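Local coordinates for protein 6-aminohexanoate-dimer hydrolase (Bacillus anthracis, PDB 4GB7) that probably hydrolyses the amide bond of 6-aminohexanoate linear dimers, as a putative serine hydrolase of the beta-lactamase family, at residues 209-214 with 298-303; 214-219 with 291-296; 232-237 with 254-259; 286-291 with 302-307. All blocks are in the same frame, centred on the assembly; numbering follows the deposited sequence.

How the interactions relate
Interaction 1 touches all three other contacts. It lays residues 298-303 against helix 206-214, and interaction 4 takes over at the end of that loop, sharing Gly302 and Leu303 and pairing the strands that the loop joins. Interaction 2, centred about 8 Å from interaction 1, packs the start of the same connection (291-296) and shares Ala214 with interaction 1 and Thr291 with interaction 4; Gln298 NE2 lies 3.0 Å from Ser215 OG. Interaction 3 meets interaction 1 through Glu255, whose OE2 is 2.6 Å from Ser300 OG. The centres of interactions 3 and 4 are about 20 Å apart. Ser300 also touches a Ser140-Lys143-Tyr249 set consistent with the SxxK-type active site of this family.

Interaction 1 (209-214 with 298-303); sequences AQLYLA and QASAGL
Leu211 reaches from the helical segment 209-214 into the turn formed by residues 298-303, and with Gln298 and Tyr212 it accounts for most of the buried surface. Its CG stands anti to the backbone N (chi1 176°), and the CD2 branch does the touching: it packs 3.8 Å from Ala301 CB and comes within 3.1 Å of Ser300 OG, a tight approach of a methyl to a hydroxyl. That hydroxyl has its polar partner in Glu255, to which it is hydrogen-bonded.

Gln298 sends an extended side chain back across the gap. Its CG passes 4.3 Å from Leu211 CG, and the amide ends beside Tyr212, where NE2 lies 3.8 Å from CD1 at the ring edge, near the ring plane. The two side chains cross at about a right angle, with amide and ring planes turned 33° apart. The amide nitrogen is hydrogen-bonded to Ser215 OG.

No direct hydrogen bond joins the segments. A water bridges them instead, 2.8 Å from Tyr212 OH and donating to Ala301 O at 3.0 Å. The turn itself closes through Gly302 N, which donates to Gln298 O.

Ser300 O accepts from Lys143 NZ, part of a motif consistent with the SxxK active site of this family. Helix 230-235 and helix 251-265 flank Leu211 through Ile230, Met233, Asn251 and Glu255, while Gln298 packs its side chain on Val290 of strand 287-290 and shares a backbone hydrogen bond with it, so the contact fits between the helices and the small antiparallel sheet.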
loop_
_atom_site.group_PDB
_atom_site.type_symbol
_atom_site.label_atom_id
_atom_site.label_comp_id
_atom_site.label_asym_id
_atom_site.label_seq_id
_atom_site.Cartn_x
_atom_site.Cartn_y
_atom_site.Cartn_z
ATOM N N ALA A 209 9.655 12.163 -2.395
ATOM C CA ALA A 209 10.944 12.733 -1.994
ATOM C C ALA A 209 10.780 13.438 -0.646
ATOM O O ALA A 209 11.540 13.203 0.281
ATOM C CB ALA A 209 11.455 13.706 -3.068
ATOM N N GLN A 210 9.742 14.250 -0.528
ATOM C CA GLN A 210 9.535 15.030 0.705
ATOM C C GLN A 210 9.259 14.162 1.916
ATOM O O GLN A 210 9.761 14.435 3.020
ATOM C CB GLN A 210 8.457 16.086 0.557
ATOM C CG GLN A 210 8.827 17.203 -0.427
ATOM C CD GLN A 210 10.198 17.806 -0.178
ATOM O OE1 GLN A 210 10.467 18.291 0.919
ATOM N NE2 GLN A 210 11.083 17.751 -1.190
ATOM N N LEU A 211 8.503 13.084 1.721
ATOM C CA LEU A 211 8.224 12.182 2.843
ATOM C C LEU A 211 9.490 11.507 3.277
ATOM O O LEU A 211 9.772 11.393 4.456
ATOM C CB LEU A 211 7.183 11.133 2.415
ATOM C CG LEU A 211 6.832 10.039 3.446
ATOM C CD1 LEU A 211 5.965 10.671 4.533
ATOM C CD2 LEU A 211 6.144 8.851 2.759
ATOM N N TYR A 212 10.299 11.082 2.302
ATOM C CA TYR A 212 11.563 10.462 2.653
ATOM C C TYR A 212 12.591 11.450 3.275
ATOM O O TYR A 212 13.268 11.082 4.209
ATOM C CB TYR A 212 12.162 9.743 1.457
ATOM C CG TYR A 212 11.289 8.635 0.872
ATOM C CD1 TYR A 212 10.380 7.931 1.651
ATOM C CD2 TYR A 212 11.456 8.228 -0.425
ATOM C CE1 TYR A 212 9.610 6.916 1.128
ATOM C CE2 TYR A 212 10.656 7.235 -0.978
ATOM C CZ TYR A 212 9.774 6.551 -0.202
ATOM O OH TYR A 212 9.015 5.554 -0.763
ATOM N N LEU A 213 12.674 12.690 2.777
ATOM C CA LEU A 213 13.514 13.711 3.394
ATOM C C LEU A 213 13.023 14.002 4.825
ATOM O O LEU A 213 13.806 14.052 5.766
ATOM C CB LEU A 213 13.510 14.979 2.575
ATOM C CG LEU A 213 14.345 14.887 1.285
ATOM C CD1 LEU A 213 13.841 15.937 0.290
ATOM C CD2 LEU A 213 15.843 15.000 1.571
ATOM N N ALA A 214 11.720 14.138 4.981
ATOM C CA ALA A 214 11.106 14.307 6.326
ATOM C C ALA A 214 11.463 13.201 7.313
ATOM O O ALA A 214 11.600 13.447 8.529
ATOM C CB ALA A 214 9.595 14.443 6.204
ATOM N N GLN A 298 5.701 6.339 8.769
ATOM C CA GLN A 298 5.251 6.666 7.415
ATOM C C GLN A 298 3.994 5.862 7.140
ATOM O O GLN A 298 4.089 4.767 6.597
ATOM C CB GLN A 298 6.282 6.229 6.360
ATOM C CG GLN A 298 7.575 6.969 6.421
ATOM C CD GLN A 298 8.567 6.424 5.433
ATOM O OE1 GLN A 298 8.330 5.385 4.806
ATOM N NE2 GLN A 298 9.689 7.089 5.318
ATOM N N ALA A 299 2.839 6.414 7.486
ATOM C CA ALA A 299 1.582 5.756 7.247
ATOM C C ALA A 299 1.305 5.494 5.761
ATOM O O ALA A 299 0.556 4.579 5.406
ATOM C CB ALA A 299 0.433 6.601 7.841
ATOM N N SER A 300 1.903 6.327 4.906
ATOM C CA SER A 300 1.581 6.352 3.484
ATOM C C SER A 300 2.448 5.399 2.726
ATOM O O SER A 300 2.104 5.047 1.618
ATOM C CB SER A 300 1.745 7.769 2.901
ATOM O OG SER A 300 3.081 8.211 3.028
ATOM N N ALA A 301 3.555 4.961 3.319
ATOM C CA ALA A 301 4.556 4.240 2.487
ATOM C C ALA A 301 5.501 3.296 3.220
ATOM O O ALA A 301 6.380 2.659 2.579
ATOM C CB ALA A 301 5.383 5.281 1.752
ATOM N N GLY A 302 5.375 3.201 4.542
ATOM C CA GLY A 302 6.423 2.555 5.350
ATOM C C GLY A 302 6.183 1.183 5.965
ATOM O O GLY A 302 7.008 0.704 6.751
ATOM N N LEU A 303 5.060 0.551 5.640
ATOM C CA LEU A 303 4.729 -0.769 6.204
ATOM C C LEU A 303 5.461 -1.834 5.437
ATOM O O LEU A 303 5.495 -1.792 4.219
ATOM C CB LEU A 303 3.225 -1.021 6.188
ATOM C CG LEU A 303 2.714 -2.256 6.932
ATOM C CD1 LEU A 303 3.067 -2.264 8.434
ATOM C CD2 LEU A 303 1.213 -2.362 6.717
HETATM O O HOH W 1 8.805 3.266 0.834
#

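Interaction 2 (214-219 with 291-296)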
loop_
_atom_site.group_PDB
_atom_site.type_symbol
_atom_site.label_atom_id
_atom_site.label_comp_id
_atom_site.label_asym_id
_atom_site.label_seq_id
_atom_site.Cartn_x
_atom_site.Cartn_y
_atom_site.Cartn_z
ATOM N N ALA A 214 11.720 14.138 4.981
ATOM C CA ALA A 214 11.106 14.307 6.326
ATOM C C ALA A 214 11.463 13.201 7.313
ATOM O O ALA A 214 11.600 13.447 8.529
ATOM C CB ALA A 214 9.595 14.443 6.204
ATOM N N SER A 215 11.615 11.981 6.784
ATOM C CA SER A 215 11.913 10.806 7.566
ATOM C C SER A 215 13.408 10.546 7.687
ATOM O O SER A 215 13.799 9.529 8.247
ATOM C CB SER A 215 11.287 9.569 6.906
ATOM O OG SER A 215 9.915 9.715 6.710
ATOM N N ASN A 216 14.230 11.433 7.111
ATOM C CA ASN A 216 15.668 11.324 7.182
ATOM C C ASN A 216 16.237 10.107 6.455
ATOM O O ASN A 216 17.245 9.553 6.890
ATOM C CB ASN A 216 16.144 11.333 8.648
ATOM C CG ASN A 216 17.622 11.650 8.774
ATOM O OD1 ASN A 216 18.158 12.416 7.987
ATOM N ND2 ASN A 216 18.282 11.059 9.766
ATOM N N ILE A 217 15.581 9.661 5.383
ATOM C CA ILE A 217 16.069 8.477 4.659
ATOM C C ILE A 217 16.460 8.816 3.221
ATOM O O ILE A 217 16.756 7.920 2.428
ATOM C CB ILE A 217 15.093 7.263 4.729
ATOM C CG1 ILE A 217 13.782 7.493 3.980
ATOM C CG2 ILE A 217 14.814 6.869 6.166
ATOM C CD1 ILE A 217 12.912 6.235 3.892
ATOM N N LEU A 218 16.425 10.111 2.885
ATOM C CA LEU A 218 17.188 10.650 1.738
ATOM C C LEU A 218 18.180 11.674 2.282
ATOM O O LEU A 218 18.026 12.162 3.401
ATOM C CB LEU A 218 16.291 11.287 0.692
ATOM C CG LEU A 218 15.468 10.308 -0.155
ATOM C CD1 LEU A 218 14.456 11.051 -1.011
ATOM C CD2 LEU A 218 16.412 9.440 -0.986
ATOM N N PRO A 219 19.219 12.004 1.501
ATOM C CA PRO A 219 20.284 12.851 2.049
ATOM C C PRO A 219 19.830 14.295 2.242
ATOM O O PRO A 219 19.237 14.889 1.319
ATOM C CB PRO A 219 21.359 12.802 0.975
ATOM C CG PRO A 219 21.071 11.561 0.230
ATOM C CD PRO A 219 19.591 11.485 0.186
ATOM N N THR A 291 9.834 4.652 10.249
ATOM C CA THR A 291 9.419 5.902 10.909
ATOM C C THR A 291 10.357 7.076 10.594
ATOM O O THR A 291 11.465 6.886 10.139
ATOM C CB THR A 291 9.348 5.743 12.450
ATOM O OG1 THR A 291 10.683 5.724 13.007
ATOM C CG2 THR A 291 8.569 4.468 12.859
ATOM N N ASP A 292 9.923 8.285 10.939
ATOM C CA ASP A 292 10.816 9.432 11.043
ATOM C C ASP A 292 11.617 9.368 12.362
ATOM O O ASP A 292 11.476 8.425 13.160
ATOM C CB ASP A 292 10.034 10.767 10.799
ATOM C CG ASP A 292 9.117 11.156 11.909
ATOM O OD1 ASP A 292 9.288 10.661 13.023
ATOM O OD2 ASP A 292 8.231 12.039 11.642
ATOM N N GLU A 293 12.472 10.367 12.580
ATOM C CA GLU A 293 13.386 10.348 13.719
ATOM C C GLU A 293 12.628 10.491 15.033
ATOM O O GLU A 293 13.176 10.187 16.096
ATOM C CB GLU A 293 14.373 11.471 13.607
ATOM C CG GLU A 293 15.390 11.346 12.513
ATOM C CD GLU A 293 16.046 12.696 12.256
ATOM O OE1 GLU A 293 15.481 13.567 11.508
ATOM O OE2 GLU A 293 17.135 12.886 12.842
ATOM N N THR A 294 11.379 10.954 14.955
ATOM C CA THR A 294 10.521 11.041 16.122
ATOM C C THR A 294 9.656 9.810 16.380
ATOM O O THR A 294 8.811 9.809 17.268
ATOM C CB THR A 294 9.698 12.346 16.142
ATOM O OG1 THR A 294 8.637 12.325 15.189
ATOM C CG2 THR A 294 10.616 13.550 15.953
ATOM N N LYS A 295 9.942 8.728 15.648
ATOM C CA LYS A 295 9.212 7.456 15.750
ATOM C C LYS A 295 7.742 7.550 15.310
ATOM O O LYS A 295 6.891 6.689 15.652
ATOM C CB LYS A 295 9.365 6.814 17.138
ATOM C CG LYS A 295 10.803 6.606 17.596
ATOM C CD LYS A 295 11.678 5.834 16.577
ATOM C CE LYS A 295 11.095 4.527 15.951
ATOM N NZ LYS A 295 11.035 3.391 16.947
ATOM N N ILE A 296 7.462 8.562 14.487
ATOM C CA ILE A 296 6.180 8.637 13.785
ATOM C C ILE A 296 6.280 7.836 12.504
ATOM O O ILE A 296 7.166 8.070 11.665
ATOM C CB ILE A 296 5.773 10.097 13.482
ATOM C CG1 ILE A 296 5.499 10.875 14.774
ATOM C CG2 ILE A 296 4.567 10.158 12.566
ATOM C CD1 ILE A 296 4.432 10.314 15.674
HETATM O O HOH W 2 13.162 12.274 10.585
HETATM O O HOH W 3 14.265 8.156 10.700
#
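Ser215 and Asp292 bring the two loops together by van der Waals packing: Asp292 CB rests 3.7 Å from Ser215 CA, and their CA atoms are only 3.9 Å apart. Farther out, the Asn216 amide and the Glu293 carboxylate stack with their planes 30° apart, Asn216 ND2 lying 3.7 Å from Glu293 CD.

Water supplies the polar links. One molecule accepts from Glu293 N and lies 2.8 Å from both Ala214 O and Glu293 OE1, a carboxylate oxygen that also forms a salt bridge with Arg220. Another sits between Ser215 O and Thr291 O.

A helix end here meets a turn. Asn216, with positive phi (66°), ends helix 206-214 in a Schellman motif, whereas residues 292-295 form a type I beta turn.

Hydrogen bonds within segment 291-296 fix that turn, and Asp292 OD1 accepts three of them. Thr294 N, 2.9 Å from Asp292 OD1, makes an Asx turn and, like Ile296 N, approaches from above the carboxylate plane; Thr294 OG1 meets Asp292 OD1 on the syn side at 2.8 Å, 27° out of that plane. The other oxygen, OD2, accepts from Ile230 N at the start of helix 230-235.

Interaction 3 (232-237 with 254-259)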
loop_
_atom_site.group_PDB
_atom_site.type_symbol
_atom_site.label_atom_id
_atom_site.label_comp_id
_atom_site.label_asym_id
_atom_site.label_seq_id
_atom_site.Cartn_x
_atom_site.Cartn_y
_atom_site.Cartn_z
ATOM N N ASP A 232 6.132 18.074 9.895
ATOM C CA ASP A 232 6.692 19.298 9.278
ATOM C C ASP A 232 6.304 19.416 7.803
ATOM O O ASP A 232 5.998 20.489 7.287
ATOM C CB ASP A 232 8.224 19.320 9.366
ATOM C CG ASP A 232 8.761 19.575 10.761
ATOM O OD1 ASP A 232 7.990 19.877 11.731
ATOM O OD2 ASP A 232 10.015 19.487 10.852
HETATM N N MSE A 233 6.353 18.296 7.109
HETATM C CA MSE A 233 5.960 18.254 5.703
HETATM C C MSE A 233 4.515 18.685 5.521
HETATM O O MSE A 233 4.188 19.415 4.611
HETATM C CB MSE A 233 6.209 16.848 5.119
HETATM C CG MSE A 233 5.809 16.697 3.649
HETATM SE SE MSE A 233 5.743 14.891 3.020
HETATM C CE MSE A 233 4.077 14.404 3.918
ATOM N N LEU A 234 3.644 18.208 6.407
ATOM C CA LEU A 234 2.231 18.538 6.310
ATOM C C LEU A 234 2.032 20.029 6.500
ATOM O O LEU A 234 1.162 20.609 5.856
ATOM C CB LEU A 234 1.445 17.758 7.344
ATOM C CG LEU A 234 1.497 16.226 7.197
ATOM C CD1 LEU A 234 0.676 15.569 8.312
ATOM C CD2 LEU A 234 1.129 15.715 5.794
ATOM N N GLN A 235 2.884 20.649 7.326
ATOM C CA GLN A 235 2.775 22.071 7.635
ATOM C C GLN A 235 3.284 22.926 6.464
ATOM O O GLN A 235 2.918 24.106 6.340
ATOM C CB GLN A 235 3.570 22.425 8.906
ATOM C CG GLN A 235 3.046 21.892 10.224
ATOM C CD GLN A 235 1.719 22.452 10.636
ATOM O OE1 GLN A 235 1.103 23.247 9.897
ATOM N NE2 GLN A 235 1.224 22.010 11.806
ATOM N N GLU A 236 4.102 22.329 5.605
ATOM C CA GLU A 236 4.604 23.005 4.403
ATOM C C GLU A 236 3.641 22.958 3.192
ATOM O O GLU A 236 3.930 23.566 2.152
ATOM C CB GLU A 236 5.944 22.373 3.955
ATOM C CG GLU A 236 7.121 22.660 4.872
ATOM C CD GLU A 236 8.454 22.439 4.201
ATOM O OE1 GLU A 236 8.509 21.809 3.122
ATOM O OE2 GLU A 236 9.463 22.895 4.762
ATOM N N ALA A 237 2.523 22.227 3.317
ATOM C CA ALA A 237 1.578 22.029 2.214
ATOM C C ALA A 237 1.036 23.343 1.714
ATOM O O ALA A 237 0.654 24.213 2.520
ATOM C CB ALA A 237 0.419 21.123 2.630
ATOM N N THR A 254 -2.870 10.559 3.554
ATOM C CA THR A 254 -2.811 9.407 4.450
ATOM C C THR A 254 -2.073 9.742 5.753
ATOM O O THR A 254 -2.478 9.307 6.840
ATOM C CB THR A 254 -2.101 8.250 3.745
ATOM O OG1 THR A 254 -2.591 8.163 2.413
ATOM C CG2 THR A 254 -2.354 6.906 4.488
ATOM N N GLU A 255 -1.001 10.535 5.660
ATOM C CA GLU A 255 -0.222 10.909 6.854
ATOM C C GLU A 255 -1.090 11.720 7.792
ATOM O O GLU A 255 -0.990 11.555 9.023
ATOM C CB GLU A 255 1.045 11.659 6.514
ATOM C CG GLU A 255 2.070 10.879 5.684
ATOM C CD GLU A 255 2.617 9.614 6.320
ATOM O OE1 GLU A 255 2.423 9.369 7.540
ATOM O OE2 GLU A 255 3.237 8.828 5.546
ATOM N N THR A 256 -1.954 12.565 7.232
ATOM C CA THR A 256 -2.877 13.356 8.072
ATOM C C THR A 256 -3.867 12.441 8.811
ATOM O O THR A 256 -4.125 12.568 10.022
ATOM C CB THR A 256 -3.592 14.422 7.249
ATOM O OG1 THR A 256 -2.621 15.322 6.653
ATOM C CG2 THR A 256 -4.567 15.260 8.130
ATOM N N LEU A 257 -4.484 11.564 8.065
ATOM C CA LEU A 257 -5.376 10.550 8.627
ATOM C C LEU A 257 -4.700 9.752 9.747
ATOM O O LEU A 257 -5.280 9.503 10.768
ATOM C CB LEU A 257 -5.906 9.623 7.508
ATOM C CG LEU A 257 -6.863 10.229 6.484
ATOM C CD1 LEU A 257 -7.158 9.269 5.344
ATOM C CD2 LEU A 257 -8.165 10.682 7.167
ATOM N N ALA A 258 -3.462 9.330 9.543
ATOM C CA ALA A 258 -2.722 8.622 10.596
ATOM C C ALA A 258 -2.500 9.479 11.848
ATOM O O ALA A 258 -2.543 8.962 12.960
ATOM C CB ALA A 258 -1.424 8.036 10.066
ATOM N N TRP A 259 -2.238 10.783 11.658
ATOM C CA TRP A 259 -2.106 11.698 12.773
ATOM C C TRP A 259 -3.385 11.752 13.568
ATOM O O TRP A 259 -3.361 11.695 14.784
ATOM C CB TRP A 259 -1.695 13.079 12.264
ATOM C CG TRP A 259 -1.173 14.052 13.272
ATOM C CD1 TRP A 259 -1.073 13.919 14.665
ATOM C CD2 TRP A 259 -0.603 15.348 12.963
ATOM N NE1 TRP A 259 -0.490 15.040 15.226
ATOM C CE2 TRP A 259 -0.212 15.955 14.244
ATOM C CE3 TRP A 259 -0.396 16.054 11.792
ATOM C CZ2 TRP A 259 0.389 17.195 14.302
ATOM C CZ3 TRP A 259 0.204 17.307 11.858
ATOM C CH2 TRP A 259 0.577 17.870 13.091
#
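Leu234 packs against Glu255, Thr256 and Trp259 where helix 230-235 meets helix 251-265, a helix-helix contact in the helical part of this beta-lactamase-type fold. Leu234 alone gives up 83 Å² to the contact. Its CD1 methyl is 3.7 Å from Trp259 CE3, approaching the indole obliquely, with the two side chains running antiparallel to each other. The same methyl lies 3.7 Å from Thr256 OG1. The CD2 branch turns to Glu255, 4.1 Å from its CB, with the two side chains crossing at about a right angle. On one flank, CE of the selenomethionine at Met233 comes 4.4 Å from Glu255 CG; on the other, Gln235 NE2 stands at the edge of the indole, 4.4 Å from Trp259 CH2.

The polar ends in this apolar contact find their partners outside it. Thr256 OG1 turns back to Gly252 O within its own helix, and Gln235 NE2 donates to Glu171 O. The CB of Trp259 points toward helix 230-235, and its CG lies anti to the backbone N (chi1 -165°). Tyr231 stacks on the Trp259 ring, while Phe177 of helix 176-179 packs on both Leu234 and Thr256, covering the contact.

Glu255 bends at chi2 (-61°), and its carboxylate leads away from segment 232-237. Both of its oxygens are used there on the 298-303 loop: besides the Ser300 hydroxyl, the carboxylate takes up a backbone donor, OE1 accepting from Ala299 N.

Interaction 4 (286-291 with 302-307); sequences NAYYVT and GLNATA
Tyr288 pairs with Asn304 and Tyr289 with Leu303 in an antiparallel arrangement of strands 287-290 and 303-305, whose N-to-C directions lie 155° apart and whose short axes approach to 4.6 Å. Tyr288 and Asn304 are the hydrogen-bonded pair, with Asn304 N donating to Tyr288 O at 2.8 Å and Tyr288 N returning a bond to Asn304 O at 3.1 Å. Beyond the non-hydrogen-bonded pair Tyr289-Leu303, Val290 N donates to Gly302 O at 2.8 Å. Tyr289 CA also directs a CA-H...O contact to that oxygen.

The side chains part to the two faces of the sheet. On one, Tyr288 CG, placed between its backbone N and carbonyl carbon (chi1 63°), starts a ring of which one face is covered by Asn304: CB makes a CH-pi contact 3.6 Å from the ring centroid, offset toward the rim. The amide plane is nearly parallel to the ring, only 12° away, and Asn304 CG is 3.3 Å from Tyr288 CE1. A water donates to Asn304 OD1 and is weakly bonded to Tyr288 OH, whose stronger partner is Lys61 N. On the other face, Leu303 CD1 sits over the centre of the Tyr289 ring, 3.8 Å from the centroid, and also touches Ala287 CB at 4.0 Å.

These are the two central strands of a four-stranded antiparallel sheet, bordered by strand 66-69 beside 287-290 and strand 136-137 beside 303-305. Helices 269-278 and 143-155 pack on the Tyr289-Leu303 face, and Thr306 caps the start of helix 307-318.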
loop_
_atom_site.group_PDB
_atom_site.type_symbol
_atom_site.label_atom_id
_atom_site.label_comp_id
_atom_site.label_asym_id
_atom_site.label_seq_id
_atom_site.Cartn_x
_atom_site.Cartn_y
_atom_site.Cartn_z
ATOM N N ASN A 286 5.523 -10.781 12.509
ATOM C CA ASN A 286 5.397 -9.358 12.740
ATOM C C ASN A 286 5.491 -8.593 11.416
ATOM O O ASN A 286 6.126 -9.038 10.432
ATOM C CB ASN A 286 6.493 -8.841 13.692
ATOM C CG ASN A 286 6.369 -9.374 15.110
ATOM O OD1 ASN A 286 5.313 -9.810 15.547
ATOM N ND2 ASN A 286 7.481 -9.373 15.816
ATOM N N ALA A 287 4.899 -7.421 11.407
ATOM C CA ALA A 287 5.192 -6.432 10.396
ATOM C C ALA A 287 5.940 -5.290 11.110
ATOM O O ALA A 287 6.252 -5.379 12.316
ATOM C CB ALA A 287 3.928 -5.956 9.673
ATOM N N TYR A 288 6.299 -4.275 10.370
ATOM C CA TYR A 288 6.876 -3.070 10.957
ATOM C C TYR A 288 6.697 -1.876 10.041
ATOM O O TYR A 288 6.589 -2.035 8.801
ATOM C CB TYR A 288 8.343 -3.261 11.320
ATOM C CG TYR A 288 9.304 -3.546 10.192
ATOM C CD1 TYR A 288 9.813 -2.512 9.355
ATOM C CD2 TYR A 288 9.769 -4.842 9.997
ATOM C CE1 TYR A 288 10.748 -2.827 8.345
ATOM C CE2 TYR A 288 10.692 -5.133 9.016
ATOM C CZ TYR A 288 11.190 -4.106 8.206
ATOM O OH TYR A 288 12.136 -4.346 7.224
ATOM N N TYR A 289 6.620 -0.691 10.652
ATOM C CA TYR A 289 6.625 0.559 9.926
ATOM C C TYR A 289 7.966 1.263 10.027
ATOM O O TYR A 289 8.503 1.429 11.127
ATOM C CB TYR A 289 5.640 1.570 10.519
ATOM C CG TYR A 289 4.211 1.455 10.069
ATOM C CD1 TYR A 289 3.780 2.026 8.856
ATOM C CD2 TYR A 289 3.268 0.796 10.862
ATOM C CE1 TYR A 289 2.457 1.929 8.450
ATOM C CE2 TYR A 289 1.949 0.720 10.457
ATOM C CZ TYR A 289 1.534 1.294 9.284
ATOM O OH TYR A 289 0.189 1.148 8.954
ATOM N N VAL A 290 8.476 1.705 8.878
ATOM C CA VAL A 290 9.539 2.696 8.865
ATOM C C VAL A 290 8.983 3.975 9.483
ATOM O O VAL A 290 7.836 4.359 9.232
ATOM C CB VAL A 290 10.063 2.918 7.452
ATOM C CG1 VAL A 290 10.946 4.152 7.365
ATOM C CG2 VAL A 290 10.757 1.620 6.977
ATOM N N THR A 291 9.834 4.652 10.249
ATOM C CA THR A 291 9.419 5.902 10.909
ATOM C C THR A 291 10.357 7.076 10.594
ATOM O O THR A 291 11.465 6.886 10.139
ATOM C CB THR A 291 9.348 5.743 12.450
ATOM O OG1 THR A 291 10.683 5.724 13.007
ATOM C CG2 THR A 291 8.569 4.468 12.859
ATOM N N GLY A 302 5.375 3.201 4.542
ATOM C CA GLY A 302 6.423 2.555 5.350
ATOM C C GLY A 302 6.183 1.183 5.965
ATOM O O GLY A 302 7.008 0.704 6.751
ATOM N N LEU A 303 5.060 0.551 5.640
ATOM C CA LEU A 303 4.729 -0.769 6.204
ATOM C C LEU A 303 5.461 -1.834 5.437
ATOM O O LEU A 303 5.495 -1.792 4.219
ATOM C CB LEU A 303 3.225 -1.021 6.188
ATOM C CG LEU A 303 2.714 -2.256 6.932
ATOM C CD1 LEU A 303 3.067 -2.264 8.434
ATOM C CD2 LEU A 303 1.213 -2.362 6.717
ATOM N N ASN A 304 6.067 -2.742 6.166
ATOM C CA ASN A 304 6.855 -3.887 5.681
ATOM C C ASN A 304 6.200 -5.144 6.265
ATOM O O ASN A 304 5.976 -5.232 7.492
ATOM C CB ASN A 304 8.282 -3.813 6.168
ATOM C CG ASN A 304 9.105 -2.740 5.461
ATOM O OD1 ASN A 304 9.999 -3.069 4.646
ATOM N ND2 ASN A 304 8.779 -1.476 5.694
ATOM N N ALA A 305 5.856 -6.102 5.398
ATOM C CA ALA A 305 5.123 -7.308 5.821
ATOM C C ALA A 305 5.509 -8.485 4.940
ATOM O O ALA A 305 6.097 -8.293 3.861
ATOM C CB ALA A 305 3.622 -7.086 5.774
ATOM N N THR A 306 5.184 -9.690 5.368
ATOM C CA THR A 306 5.412 -10.842 4.482
ATOM C C THR A 306 4.238 -11.027 3.495
ATOM O O THR A 306 3.126 -10.499 3.685
ATOM C CB THR A 306 5.605 -12.168 5.253
ATOM O OG1 THR A 306 4.341 -12.593 5.764
ATOM C CG2 THR A 306 6.684 -12.070 6.337
ATOM N N ALA A 307 4.505 -11.716 2.398
ATOM C CA ALA A 307 3.540 -11.861 1.316
ATOM C C ALA A 307 2.308 -12.666 1.730
ATOM O O ALA A 307 1.168 -12.276 1.392
ATOM C CB ALA A 307 4.177 -12.490 0.065
HETATM O O HOH W 4 4.294 -9.944 8.106
HETATM O O HOH W 5 11.993 -4.719 3.938
#